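Local coordinates for host-nuclease inhibitor protein Gam, putative (Desulfovibrio vulgaris, PDB 2P2U) that is a putative host-nuclease inhibitor of the phage Mu Gam-like family that probably binds double-stranded DNA, at the interface of chains A and B. Coordinates in Å, arbitrary orientation; residue numbers count along the deposited sequence, not the author numbering. Chains: chain A/B, Host-nuclease inhibitor protein Gam, putative.

Contact 1: the interface of chains A and B. Residues chain A 28-29, 31-32; chain B 54, 57-58, 61.
Two long helices, 15-74 of each chain, run antiparallel as a coiled coil here, and this patch of A:Ile28, A:Val32 and B:Leu57, flanked by a charged pair, is one place where they hold together the two chains of the deposited, probably dimeric, assembly of this Mu Gam-like protein. The opposite direction is plain from the pairings: A:Ile28 meets B:Leu57, while A:Val32, one turn further along chain A, meets B:Ser54, one turn back along chain B. A:Ile28 sends its CG2 methyl anti to its own backbone N, across the interface onto the CB of B:Leu57 at 3.6 Å; the two side chains meet at a slant. With CG anti to the carbonyl carbon (chi1 -80°), B:Leu57 turns its CD2 methyl to the aliphatic start of A:Lys31, 3.6 Å from CB, the two side chains crossing at about a right angle. A:Val32 also slides past B:Leu57 in the opposite direction. The CG2 methyl of A:Val32 touches B:Ser54 at CB, 3.7 Å away, and approaches B:Leu58 at CG. On the flank, A:Asp29 forms a salt bridge with B:Arg61, whose extended chain carries the guanidinium across to helix A. Its NE lies 2.5 Å from carboxylate OD1 of A:Asp29, in a hydrogen bond of 157° at H that meets OD1 nearly along the C-O axis and stays close to the guanidinium plane. The planes of carboxylate and guanidinium are nearly coplanar, 17° apart, and CG of the carboxylate lies at the guanidinium edge, in its plane. NH1 lies near OD1 and OD2 in weak bonds that may add a little to the grip.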
# COMPACT_ATOMS: atom_id res chain seq x y z
N ILE A 28 10.18 27.33 9.96
CA ILE A 28 10.32 25.89 10.01
C ILE A 28 9.53 25.17 8.91
O ILE A 28 10.10 24.36 8.21
CB ILE A 28 9.84 25.31 11.37
CG1 ILE A 28 10.31 26.15 12.55
CG2 ILE A 28 10.32 23.86 11.54
CD1 ILE A 28 11.82 26.21 12.72
N ASP A 29 8.23 25.44 8.79
CA ASP A 29 7.43 24.83 7.72
C ASP A 29 8.08 25.08 6.37
O ASP A 29 8.03 24.25 5.46
CB ASP A 29 6.01 25.42 7.66
CG ASP A 29 5.01 24.71 8.56
OD1 ASP A 29 5.37 24.21 9.65
OD2 ASP A 29 3.82 24.69 8.19
N LYS A 31 11.36 25.89 5.85
CA LYS A 31 12.62 25.17 5.90
C LYS A 31 12.42 23.64 5.71
O LYS A 31 12.73 23.10 4.64
CB LYS A 31 13.33 25.47 7.21
CG LYS A 31 14.82 25.89 7.04
CD LYS A 31 15.03 27.45 6.80
CE LYS A 31 16.02 28.14 7.86
NZ LYS A 31 15.65 28.16 9.38
N VAL A 32 11.93 22.93 6.73
CA VAL A 32 11.51 21.53 6.57
C VAL A 32 11.03 21.23 5.14
O VAL A 32 11.77 20.61 4.40
CB VAL A 32 10.44 21.09 7.61
CG1 VAL A 32 9.59 19.95 7.09
CG2 VAL A 32 11.08 20.70 8.86
N SER B 54 15.98 17.80 10.02
CA SER B 54 14.64 18.29 10.38
C SER B 54 14.09 17.78 11.71
O SER B 54 12.99 18.14 12.14
CB SER B 54 13.64 18.06 9.26
OG SER B 54 13.12 16.75 9.29
N LEU B 57 14.37 21.06 13.96
CA LEU B 57 13.31 21.92 13.49
C LEU B 57 11.88 21.46 13.88
O LEU B 57 11.05 22.29 14.28
CB LEU B 57 13.42 22.10 11.97
CG LEU B 57 14.46 23.11 11.44
CD1 LEU B 57 15.90 22.72 11.78
CD2 LEU B 57 14.31 23.27 9.94
N LEU B 58 11.57 20.17 13.77
CA LEU B 58 10.24 19.69 14.19
C LEU B 58 10.10 19.55 15.70
O LEU B 58 8.98 19.53 16.21
CB LEU B 58 9.84 18.39 13.49
CG LEU B 58 9.51 18.41 11.98
CD1 LEU B 58 9.96 17.08 11.36
CD2 LEU B 58 8.04 18.73 11.61
N ARG B 61 9.35 23.15 16.38
CA ARG B 61 7.99 23.48 16.00
C ARG B 61 6.98 23.01 17.04
O ARG B 61 5.95 23.62 17.18
CB ARG B 61 7.66 22.93 14.63
CG ARG B 61 6.34 23.36 14.13
CD ARG B 61 6.11 22.71 12.82
NE ARG B 61 5.07 23.35 12.01
CZ ARG B 61 3.76 23.37 12.28
NH1 ARG B 61 2.93 23.96 11.41
NH2 ARG B 61 3.28 22.82 13.39

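Contact 2: the interface of chains A and B. Residues chain A 98-100, 102; chain B 152.
B:Arg152 N gives a hydrogen bond of 2.8 Å to the carbonyl O of A:Gln100, and the same two residues answer it in reverse, A:Gln100 N donating to B:Arg152 O at 3.0 Å. Both bonds are close to straight, and together they close the paired ring of an antiparallel beta bridge between strand 95-103 of chain A and strand 149-157 of chain B. The bridged side chains lie alongside each other and point the same way from the sheet. B:Arg152 sets out with CG anti to its backbone N (chi1 -159°), then bends at chi2 and chi3, which folds the guanidinium back towards its neighbour across the bridge. NH2 donates to the amide oxygen OE1 of A:Gln100 at 2.8 Å. This bond is bent, 117° at H, and OE1 stands well out of the guanidinium plane; amide and guanidinium are turned 62° against each other, so it is no flat, edge-on pairing and probably holds the side chains less firmly than the bridge holds the backbones. NH2 also lies 3.7 Å from the CB of A:Gln100. Further along strand A, A:Val102 sets its CG2 methyl over one guanidinium face, offset towards the rim and 4.3 Å from NH1, giving the cationic group an apolar neighbour. The site stitches strands of different chains into a shared sheet, tying the beta region of one subunit to that of the other.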
# COMPACT_ATOMS: atom_id res chain seq x y z
N SER A 98 2.39 -25.58 -13.78
CA SER A 98 1.71 -24.72 -12.84
C SER A 98 0.22 -24.72 -13.20
O SER A 98 -0.19 -24.37 -14.33
CB SER A 98 2.28 -23.28 -12.85
OG SER A 98 2.15 -22.64 -14.13
N THR A 99 -0.58 -25.14 -12.23
CA THR A 99 -2.02 -25.06 -12.34
C THR A 99 -2.53 -23.74 -11.74
O THR A 99 -2.16 -23.33 -10.64
CB THR A 99 -2.58 -26.34 -11.71
OG1 THR A 99 -3.09 -27.16 -12.76
CG2 THR A 99 -3.64 -26.08 -10.62
N GLN A 100 -3.36 -23.03 -12.48
CA GLN A 100 -4.04 -21.87 -11.92
C GLN A 100 -5.60 -21.97 -12.12
O GLN A 100 -6.06 -22.47 -13.14
CB GLN A 100 -3.43 -20.58 -12.52
CG GLN A 100 -3.44 -19.35 -11.60
CD GLN A 100 -3.68 -18.04 -12.36
OE1 GLN A 100 -3.27 -17.91 -13.53
NE2 GLN A 100 -4.40 -17.08 -11.72
N VAL A 102 -9.14 -20.07 -12.77
CA VAL A 102 -9.41 -18.79 -13.42
C VAL A 102 -10.89 -18.62 -13.84
O VAL A 102 -11.65 -19.59 -13.82
CB VAL A 102 -8.42 -18.63 -14.57
CG1 VAL A 102 -8.68 -17.36 -15.32
CG2 VAL A 102 -7.01 -18.56 -14.00
N ARG B 152 -6.83 -23.88 -15.43
CA ARG B 152 -5.99 -23.58 -16.62
C ARG B 152 -4.66 -24.26 -16.30
O ARG B 152 -4.01 -23.94 -15.27
CB ARG B 152 -5.70 -22.08 -16.69
CG ARG B 152 -5.30 -21.54 -18.05
CD ARG B 152 -4.05 -20.64 -17.98
NE ARG B 152 -4.20 -19.22 -17.59
CZ ARG B 152 -3.51 -18.60 -16.61
NH1 ARG B 152 -3.70 -17.32 -16.37
NH2 ARG B 152 -2.62 -19.27 -15.84

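Contact 1 and contact 2 share no residue, and the centres of their C-alpha atoms lie about 53 Å apart. Contact 1 lies wholly within helices 15-74, where side-chain packing and charge join the chains; contact 2 uses strands 95-103 and 149-157, where backbone bonding, with a side-chain bond beside it, does so. The chains are therefore fastened in two separate regions of the fold, by two different means. Two-fold symmetry gives each contact a twin with the chains exchanged, doubling these points of attachment. Two separate attachment regions suggest a stable dimer, though the structure alone does not prove it or show how it would engage DNA.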